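PDB 3N6Q: YghZ aldo-keto reductase from Escherichia coli, which probably catalyses the NADPH-dependent reduction of aldehydes and ketones to alcohols. Local coordinates for residues B[194-199]-B[219-224]; B[281-286]-B[308-313]. One frame throughout, in Å; residues are numbered along the deposited sequence.

Interaction 1. Residues B[194-199]-B[219-224]; sequences PSYNLL and CIAFTP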
ATOM      1  N   PRO B 194     -16.945  -2.364 -25.879  1.00 14.70           N
ATOM      2  CA  PRO B 194     -18.211  -1.856 -26.443  1.00 15.91           C
ATOM      3  C   PRO B 194     -19.006  -2.991 -27.068  1.00 16.35           C
ATOM      4  O   PRO B 194     -18.460  -4.042 -27.434  1.00 16.45           O
ATOM      5  CB  PRO B 194     -17.727  -0.874 -27.534  1.00 13.56           C
ATOM      6  CG  PRO B 194     -16.494  -1.618 -28.108  1.00 14.22           C
ATOM      7  CD  PRO B 194     -15.815  -2.237 -26.835  1.00 16.10           C
ATOM      8  N   SER B 195     -20.302  -2.804 -27.245  1.00 17.47           N
ATOM      9  CA  SER B 195     -21.036  -3.707 -28.111  1.00 15.87           C
ATOM     10  C   SER B 195     -20.642  -3.250 -29.506  1.00 16.39           C
ATOM     11  O   SER B 195     -20.784  -2.061 -29.806  1.00 14.58           O
ATOM     12  CB  SER B 195     -22.561  -3.462 -27.971  1.00 20.02           C
ATOM     13  OG  SER B 195     -22.996  -3.957 -26.706  1.00 21.51           O
ATOM     14  N   TYR B 196     -20.339  -4.206 -30.382  1.00 15.32           N
ATOM     15  CA  TYR B 196     -19.768  -3.866 -31.719  1.00 15.06           C
ATOM     16  C   TYR B 196     -19.909  -5.079 -32.621  1.00 17.63           C
ATOM     17  O   TYR B 196     -19.513  -6.180 -32.255  1.00 17.50           O
ATOM     18  CB  TYR B 196     -18.280  -3.532 -31.541  1.00 16.94           C
ATOM     19  CG  TYR B 196     -17.633  -2.993 -32.807  1.00 14.51           C
ATOM     20  CD1 TYR B 196     -18.412  -2.468 -33.840  1.00 17.54           C
ATOM     21  CD2 TYR B 196     -16.264  -3.108 -32.991  1.00 19.79           C
ATOM     22  CE1 TYR B 196     -17.792  -1.906 -34.994  1.00 21.00           C
ATOM     23  CE2 TYR B 196     -15.655  -2.630 -34.164  1.00 22.41           C
ATOM     24  CZ  TYR B 196     -16.416  -2.008 -35.125  1.00 21.96           C
ATOM     25  OH  TYR B 196     -15.789  -1.504 -36.275  1.00 24.21           O
ATOM     26  N   ASN B 197     -20.602  -4.919 -33.749  1.00 18.48           N
ATOM     27  CA  ASN B 197     -20.736  -6.012 -34.692  1.00 20.67           C
ATOM     28  C   ASN B 197     -21.141  -5.417 -36.047  1.00 21.88           C
ATOM     29  O   ASN B 197     -21.274  -4.186 -36.209  1.00 19.38           O
ATOM     30  CB  ASN B 197     -21.809  -7.034 -34.214  1.00 18.12           C
ATOM     31  CG  ASN B 197     -23.164  -6.380 -33.859  1.00 22.63           C
ATOM     32  OD1 ASN B 197     -23.860  -5.853 -34.718  1.00 22.64           O
ATOM     33  ND2 ASN B 197     -23.564  -6.486 -32.580  1.00 21.47           N
ATOM     34  N   LEU B 198     -21.467  -6.298 -36.981  1.00 23.55           N
ATOM     35  CA  LEU B 198     -21.742  -5.819 -38.326  1.00 24.08           C
ATOM     36  C   LEU B 198     -22.943  -4.882 -38.366  1.00 24.57           C
ATOM     37  O   LEU B 198     -22.974  -3.962 -39.177  1.00 25.43           O
ATOM     38  CB  LEU B 198     -21.995  -7.011 -39.254  1.00 25.04           C
ATOM     39  CG  LEU B 198     -20.853  -7.481 -40.132  1.00 25.89           C
ATOM     40  CD1 LEU B 198     -21.422  -8.652 -40.931  1.00 23.67           C
ATOM     41  CD2 LEU B 198     -20.428  -6.394 -41.105  1.00 27.10           C
ATOM     42  N   LEU B 199     -23.900  -5.086 -37.462  1.00 23.62           N
ATOM     43  CA  LEU B 199     -25.161  -4.369 -37.470  1.00 24.24           C
ATOM     44  C   LEU B 199     -25.135  -3.193 -36.516  1.00 26.73           C
ATOM     45  O   LEU B 199     -26.095  -2.455 -36.441  1.00 29.01           O
ATOM     46  CB  LEU B 199     -26.324  -5.292 -37.060  1.00 24.98           C
ATOM     47  CG  LEU B 199     -26.316  -6.577 -37.898  1.00 26.63           C
ATOM     48  CD1 LEU B 199     -27.573  -7.332 -37.566  1.00 26.40           C
ATOM     49  CD2 LEU B 199     -26.277  -6.206 -39.386  1.00 28.80           C
ATOM     50  N   CYS B 219      -9.621  -2.880 -27.517  1.00 15.23           N
ATOM     51  CA  CYS B 219     -11.039  -2.903 -27.796  1.00 16.13           C
ATOM     52  C   CYS B 219     -11.467  -4.375 -27.884  1.00 16.72           C
ATOM     53  O   CYS B 219     -10.988  -5.117 -28.769  1.00 15.60           O
ATOM     54  CB  CYS B 219     -11.321  -2.234 -29.171  1.00 15.29           C
ATOM     55  SG  CYS B 219     -13.079  -2.188 -29.543  1.00 18.58           S
ATOM     56  N   ILE B 220     -12.421  -4.790 -27.030  1.00 15.42           N
ATOM     57  CA  ILE B 220     -12.901  -6.121 -27.075  1.00 13.55           C
ATOM     58  C   ILE B 220     -14.387  -6.077 -27.378  1.00 14.34           C
ATOM     59  O   ILE B 220     -15.155  -5.419 -26.693  1.00 15.07           O
ATOM     60  CB  ILE B 220     -12.511  -6.968 -25.808  1.00 15.77           C
ATOM     61  CG1 ILE B 220     -13.142  -8.343 -25.941  1.00 15.14           C
ATOM     62  CG2 ILE B 220     -13.093  -6.272 -24.545  1.00  8.78           C
ATOM     63  CD1 ILE B 220     -12.548  -9.384 -24.917  1.00 17.39           C
ATOM     64  N   ALA B 221     -14.779  -6.652 -28.520  1.00 12.56           N
ATOM     65  CA  ALA B 221     -16.153  -6.536 -28.974  1.00 12.09           C
ATOM     66  C   ALA B 221     -17.145  -7.465 -28.241  1.00 13.99           C
ATOM     67  O   ALA B 221     -17.103  -8.706 -28.357  1.00 16.06           O
ATOM     68  CB  ALA B 221     -16.236  -6.793 -30.549  1.00 14.67           C
ATOM     69  N   PHE B 222     -18.146  -6.851 -27.594  1.00 15.38           N
ATOM     70  CA  PHE B 222     -19.212  -7.615 -26.915  1.00 14.91           C
ATOM     71  C   PHE B 222     -20.361  -7.805 -27.908  1.00 16.46           C
ATOM     72  O   PHE B 222     -20.622  -6.945 -28.775  1.00 18.31           O
ATOM     73  CB  PHE B 222     -19.692  -6.766 -25.716  1.00 16.84           C
ATOM     74  CG  PHE B 222     -20.837  -7.378 -24.952  1.00 18.62           C
ATOM     75  CD1 PHE B 222     -20.620  -8.482 -24.130  1.00 21.03           C
ATOM     76  CD2 PHE B 222     -22.115  -6.856 -25.053  1.00 23.54           C
ATOM     77  CE1 PHE B 222     -21.668  -9.077 -23.419  1.00 23.81           C
ATOM     78  CE2 PHE B 222     -23.174  -7.445 -24.347  1.00 29.02           C
ATOM     79  CZ  PHE B 222     -22.942  -8.554 -23.514  1.00 23.38           C
ATOM     80  N   THR B 223     -21.023  -8.968 -27.848  1.00 15.57           N
ATOM     81  CA  THR B 223     -22.104  -9.376 -28.796  1.00 17.40           C
ATOM     82  C   THR B 223     -21.683  -9.228 -30.288  1.00 16.30           C
ATOM     83  O   THR B 223     -22.411  -8.635 -31.077  1.00 17.19           O
ATOM     84  CB  THR B 223     -23.463  -8.678 -28.655  1.00 17.70           C
ATOM     85  OG1 THR B 223     -23.333  -7.239 -28.683  1.00 19.83           O
ATOM     86  CG2 THR B 223     -24.164  -9.137 -27.331  1.00 24.63           C
ATOM     87  N   PRO B 224     -20.523  -9.761 -30.618  1.00 14.60           N
ATOM     88  CA  PRO B 224     -20.043  -9.683 -32.049  1.00 15.27           C
ATOM     89  C   PRO B 224     -20.945 -10.442 -33.016  1.00 18.17           C
ATOM     90  O   PRO B 224     -20.886 -10.185 -34.237  1.00 17.99           O
ATOM     91  CB  PRO B 224     -18.646 -10.324 -31.985  1.00 16.10           C
ATOM     92  CG  PRO B 224     -18.795 -11.435 -30.825  1.00 14.91           C
ATOM     93  CD  PRO B 224     -19.691 -10.673 -29.783  1.00 13.14           C
TER
HETATM   94  O   HOH W   1     -19.948  -8.745 -36.474  1.00 15.84           O
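Asn197 reaches across to Thr223 with its amide nitrogen, ND2 lying 2.9 Å from Thr223 O. The N-H...O angle of 146° marks a moderately bent bond, and the acceptor is also tilted from the amide plane. CB of Asn197 points toward 219-224, and chi1 at 52° sets its CG 3.7 Å from Thr223 O. The other branch of the amide turns back on its own loop: Asn197 OD1 accepts from Leu199 N at 2.8 Å, an Asx turn. Both ends of the amide are thus engaged, which fixes its rotation and ties 194-199 to 219-224. Ser195 OG approaches the Phe222 ring at its edge, in the ring plane, 3.5 Å from CD2. Toward the strand, Pro194 CG rests on Cys219 SG at 3.7 Å, and Tyr196 CB meets Ala221 CB at 4.0 Å. Backbone bonds keep these side chains in register. Phe222 N donates to Pro194 O over 2.8 Å, nearly straight at 172°, and Tyr196 N donates to Phe222 O at 3.2 Å, flanking a single bridge between Ser195 and Phe222. Phe222 O takes a second donor, Thr223 OG1, from above its carbonyl plane. Tyr196 O is buried without a hydrogen-bond partner in the model, though CA of Pro224 makes a CH...O contact with it. One water links Leu198 N to Pro224 O. The bridge carries the parallel pairing of strands 191-193 and 218-221 into the loops at their C-terminal ends, the side of a TIM barrel that carries the active site. Trp33 meets the Phe222 ring, helix 202-205 covers Pro194 and Tyr196, and the Pro224 side chain touches both helix 281-289 and strand 297-300.

Interaction 2. Residues B[281-286]-B[308-313]; sequences MAQMAL and LEENVQ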
ATOM      1  N   MET B 281     -22.237 -17.736 -41.773  1.00 15.86           N
ATOM      2  CA  MET B 281     -22.547 -16.360 -41.431  0.50 17.25           C
ATOM      3  C   MET B 281     -21.817 -15.885 -40.169  1.00 16.70           C
ATOM      4  O   MET B 281     -21.258 -14.782 -40.153  1.00 14.91           O
ATOM      5  CB  MET B 281     -24.055 -16.148 -41.319  0.50 18.18           C
ATOM      6  CG  MET B 281     -24.415 -14.724 -40.958  0.50 22.55           C
ATOM      7  SD  MET B 281     -24.028 -13.563 -42.285  0.50 25.52           S
ATOM      8  CE  MET B 281     -23.095 -12.292 -41.430  0.50 21.46           C
ATOM      9  N   ALA B 282     -21.773 -16.721 -39.134  1.00 15.83           N
ATOM     10  CA  ALA B 282     -21.084 -16.340 -37.865  1.00 18.30           C
ATOM     11  C   ALA B 282     -19.583 -16.120 -38.107  1.00 17.66           C
ATOM     12  O   ALA B 282     -18.997 -15.160 -37.610  1.00 16.59           O
ATOM     13  CB  ALA B 282     -21.301 -17.452 -36.797  1.00 19.78           C
ATOM     14  N   GLN B 283     -18.957 -17.000 -38.892  1.00 17.64           N
ATOM     15  CA  GLN B 283     -17.539 -16.848 -39.149  1.00 15.82           C
ATOM     16  C   GLN B 283     -17.311 -15.537 -39.902  1.00 15.98           C
ATOM     17  O   GLN B 283     -16.389 -14.797 -39.547  1.00 17.78           O
ATOM     18  CB  GLN B 283     -16.971 -18.013 -39.975  1.00 15.73           C
ATOM     19  CG  GLN B 283     -16.857 -19.313 -39.137  1.00 17.91           C
ATOM     20  CD  GLN B 283     -16.713 -20.547 -39.983  1.00 21.78           C
ATOM     21  OE1 GLN B 283     -17.003 -20.525 -41.192  1.00 22.20           O
ATOM     22  NE2 GLN B 283     -16.300 -21.654 -39.349  1.00 20.97           N
ATOM     23  N   MET B 284     -18.135 -15.242 -40.917  1.00 15.51           N
ATOM     24  CA  MET B 284     -17.921 -13.951 -41.656  1.00 15.29           C
ATOM     25  C   MET B 284     -18.077 -12.726 -40.698  1.00 16.84           C
ATOM     26  O   MET B 284     -17.353 -11.741 -40.798  1.00 14.75           O
ATOM     27  CB  MET B 284     -18.876 -13.758 -42.825  1.00 15.14           C
ATOM     28  CG  MET B 284     -18.458 -12.412 -43.612  1.00 16.49           C
ATOM     29  SD  MET B 284     -19.526 -12.310 -45.098  1.00 18.04           S
ATOM     30  CE  MET B 284     -21.088 -11.715 -44.374  1.00 18.46           C
ATOM     31  N   ALA B 285     -19.103 -12.769 -39.849  1.00 16.23           N
ATOM     32  CA  ALA B 285     -19.345 -11.699 -38.857  1.00 16.16           C
ATOM     33  C   ALA B 285     -18.122 -11.459 -37.920  1.00 16.23           C
ATOM     34  O   ALA B 285     -17.726 -10.306 -37.667  1.00 15.76           O
ATOM     35  CB  ALA B 285     -20.672 -12.037 -38.016  1.00 16.25           C
ATOM     36  N   LEU B 286     -17.496 -12.549 -37.437  1.00 15.47           N
ATOM     37  CA  LEU B 286     -16.303 -12.473 -36.644  1.00 15.74           C
ATOM     38  C   LEU B 286     -15.071 -12.026 -37.445  1.00 15.96           C
ATOM     39  O   LEU B 286     -14.280 -11.211 -36.973  1.00 13.97           O
ATOM     40  CB  LEU B 286     -16.009 -13.805 -35.962  1.00 14.46           C
ATOM     41  CG  LEU B 286     -17.139 -14.279 -35.040  1.00 14.71           C
ATOM     42  CD1 LEU B 286     -16.764 -15.724 -34.488  1.00 18.29           C
ATOM     43  CD2 LEU B 286     -17.405 -13.232 -33.929  1.00 17.21           C
ATOM     44  N   LEU B 308     -17.387 -23.275 -30.333  1.00 23.69           N
ATOM     45  CA  LEU B 308     -16.053 -22.683 -30.258  1.00 23.84           C
ATOM     46  C   LEU B 308     -15.202 -23.186 -31.422  1.00 23.52           C
ATOM     47  O   LEU B 308     -14.536 -22.399 -32.079  1.00 22.21           O
ATOM     48  CB  LEU B 308     -15.354 -23.004 -28.936  1.00 23.15           C
ATOM     49  CG  LEU B 308     -16.059 -22.391 -27.713  1.00 24.50           C
ATOM     50  CD1 LEU B 308     -15.362 -22.935 -26.440  1.00 22.29           C
ATOM     51  CD2 LEU B 308     -15.933 -20.839 -27.819  1.00 26.98           C
ATOM     52  N   GLU B 309     -15.240 -24.497 -31.672  1.00 23.32           N
ATOM     53  CA  GLU B 309     -14.478 -25.057 -32.789  1.00 25.99           C
ATOM     54  C   GLU B 309     -14.869 -24.328 -34.098  1.00 24.46           C
ATOM     55  O   GLU B 309     -14.025 -23.961 -34.875  1.00 27.45           O
ATOM     56  CB  GLU B 309     -14.693 -26.575 -32.884  1.00 26.88           C
ATOM     57  CG  GLU B 309     -14.349 -27.303 -31.569  1.00 31.67           C
ATOM     58  CD  GLU B 309     -14.530 -28.850 -31.611  1.00 42.89           C
ATOM     59  OE1 GLU B 309     -13.522 -29.557 -31.380  1.00 46.86           O
ATOM     60  OE2 GLU B 309     -15.661 -29.365 -31.845  1.00 47.24           O
ATOM     61  N   GLU B 310     -16.150 -24.072 -34.307  1.00 23.78           N
ATOM     62  CA  GLU B 310     -16.609 -23.475 -35.552  1.00 24.70           C
ATOM     63  C   GLU B 310     -16.178 -22.015 -35.598  1.00 23.75           C
ATOM     64  O   GLU B 310     -15.656 -21.506 -36.612  1.00 22.08           O
ATOM     65  CB  GLU B 310     -18.129 -23.576 -35.626  1.00 26.71           C
ATOM     66  CG  GLU B 310     -18.745 -23.368 -37.020  1.00 32.99           C
ATOM     67  CD  GLU B 310     -19.105 -21.893 -37.341  1.00 36.29           C
ATOM     68  OE1 GLU B 310     -18.487 -20.954 -36.769  1.00 38.89           O
ATOM     69  OE2 GLU B 310     -20.011 -21.680 -38.185  1.00 33.39           O
ATOM     70  N   ASN B 311     -16.325 -21.323 -34.477  1.00 20.22           N
ATOM     71  CA  ASN B 311     -16.041 -19.834 -34.500  1.00 18.81           C
ATOM     72  C   ASN B 311     -14.553 -19.470 -34.718  1.00 19.98           C
ATOM     73  O   ASN B 311     -14.198 -18.497 -35.418  1.00 18.59           O
ATOM     74  CB  ASN B 311     -16.553 -19.211 -33.202  1.00 18.63           C
ATOM     75  CG  ASN B 311     -18.071 -19.036 -33.170  1.00 23.47           C
ATOM     76  OD1 ASN B 311     -18.614 -18.731 -32.108  1.00 28.54           O
ATOM     77  ND2 ASN B 311     -18.765 -19.328 -34.268  1.00 22.76           N
ATOM     78  N   VAL B 312     -13.657 -20.267 -34.163  1.00 18.49           N
ATOM     79  CA  VAL B 312     -12.238 -19.929 -34.209  0.50 17.70           C
ATOM     80  C   VAL B 312     -11.726 -20.054 -35.640  1.00 18.65           C
ATOM     81  O   VAL B 312     -10.679 -19.493 -35.968  1.00 17.80           O
ATOM     82  CB  VAL B 312     -11.338 -20.795 -33.309  0.50 17.50           C
ATOM     83  CG1 VAL B 312     -11.591 -20.496 -31.774  0.50 16.95           C
ATOM     84  CG2 VAL B 312     -11.467 -22.288 -33.647  0.50 16.45           C
ATOM     85  N   GLN B 313     -12.441 -20.812 -36.458  1.00 17.91           N
ATOM     86  CA  GLN B 313     -12.087 -20.940 -37.894  1.00 20.72           C
ATOM     87  C   GLN B 313     -12.325 -19.677 -38.693  1.00 20.25           C
ATOM     88  O   GLN B 313     -11.840 -19.546 -39.843  1.00 20.24           O
ATOM     89  CB  GLN B 313     -12.832 -22.112 -38.542  1.00 19.21           C
ATOM     90  CG  GLN B 313     -12.327 -23.459 -38.011  1.00 28.29           C
ATOM     91  CD  GLN B 313     -13.010 -24.591 -38.732  1.00 41.87           C
ATOM     92  OE1 GLN B 313     -12.902 -24.706 -39.961  1.00 44.78           O
ATOM     93  NE2 GLN B 313     -13.833 -25.351 -38.009  1.00 47.36           N
TER
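Gln283 and Asn311 are the nearest pair by backbone, CA to CA 5.7 Å; the axes of helix segments 281-286 and 308-312 approach to 9.3 Å, with a signed crossing angle of -49°. Both belong to the outer helical layer of the TIM barrel, and strand 297-300 lies between them in the chain. Gln283, its chain extended beyond CG, sends NE2 to Glu310 O at 2.8 Å; the N-H...O angle is 178° and the acceptor lies in the amide plane, so the bond is nearly ideal from the donor's side. Gln313 N reaches the same oxygen from the opposite face of its carbonyl plane. Glu310 bends at chi2 (-90°) and crosses the Gln283 side chain obliquely, its OE1 3.3 Å from Gln283 CG. That OE1 also accepts from Asn311 ND2, from above the carboxylate plane, while OE2 is bonded to Ser280 OG. An alanine in place of Glu310 would probably leave Asn311 ND2 and Ser280 OG without this carboxylate partner and open a gap beside Gln283 CG. Deeper in, towards strand 297-300, Leu286 CD1 packs on Asn311 CB at 3.7 Å.

In the fold
Interaction 1 joins loops at strand ends, interaction 2 two outer helices of one barrel. The centre of interaction 1 is about 8 Å from the centre of the chain and that of interaction 2 about 15 Å, with 14 Å between them. Leu286 joins them through its two methyls: CD1 belongs to interaction 2, whereas CD2 packs against Pro224 CB of interaction 1 at 3.7 Å. A second touch brings Leu198 CD1 to 4.2 Å from Ala285 CA. Helix 281-289 therefore lies against both the loops of interaction 1 and helix 305-312. By analogy with other aldo-keto reductases, interaction 1 probably lies nearer the cofactor and substrate pocket, with interaction 2 farther from the chain centre.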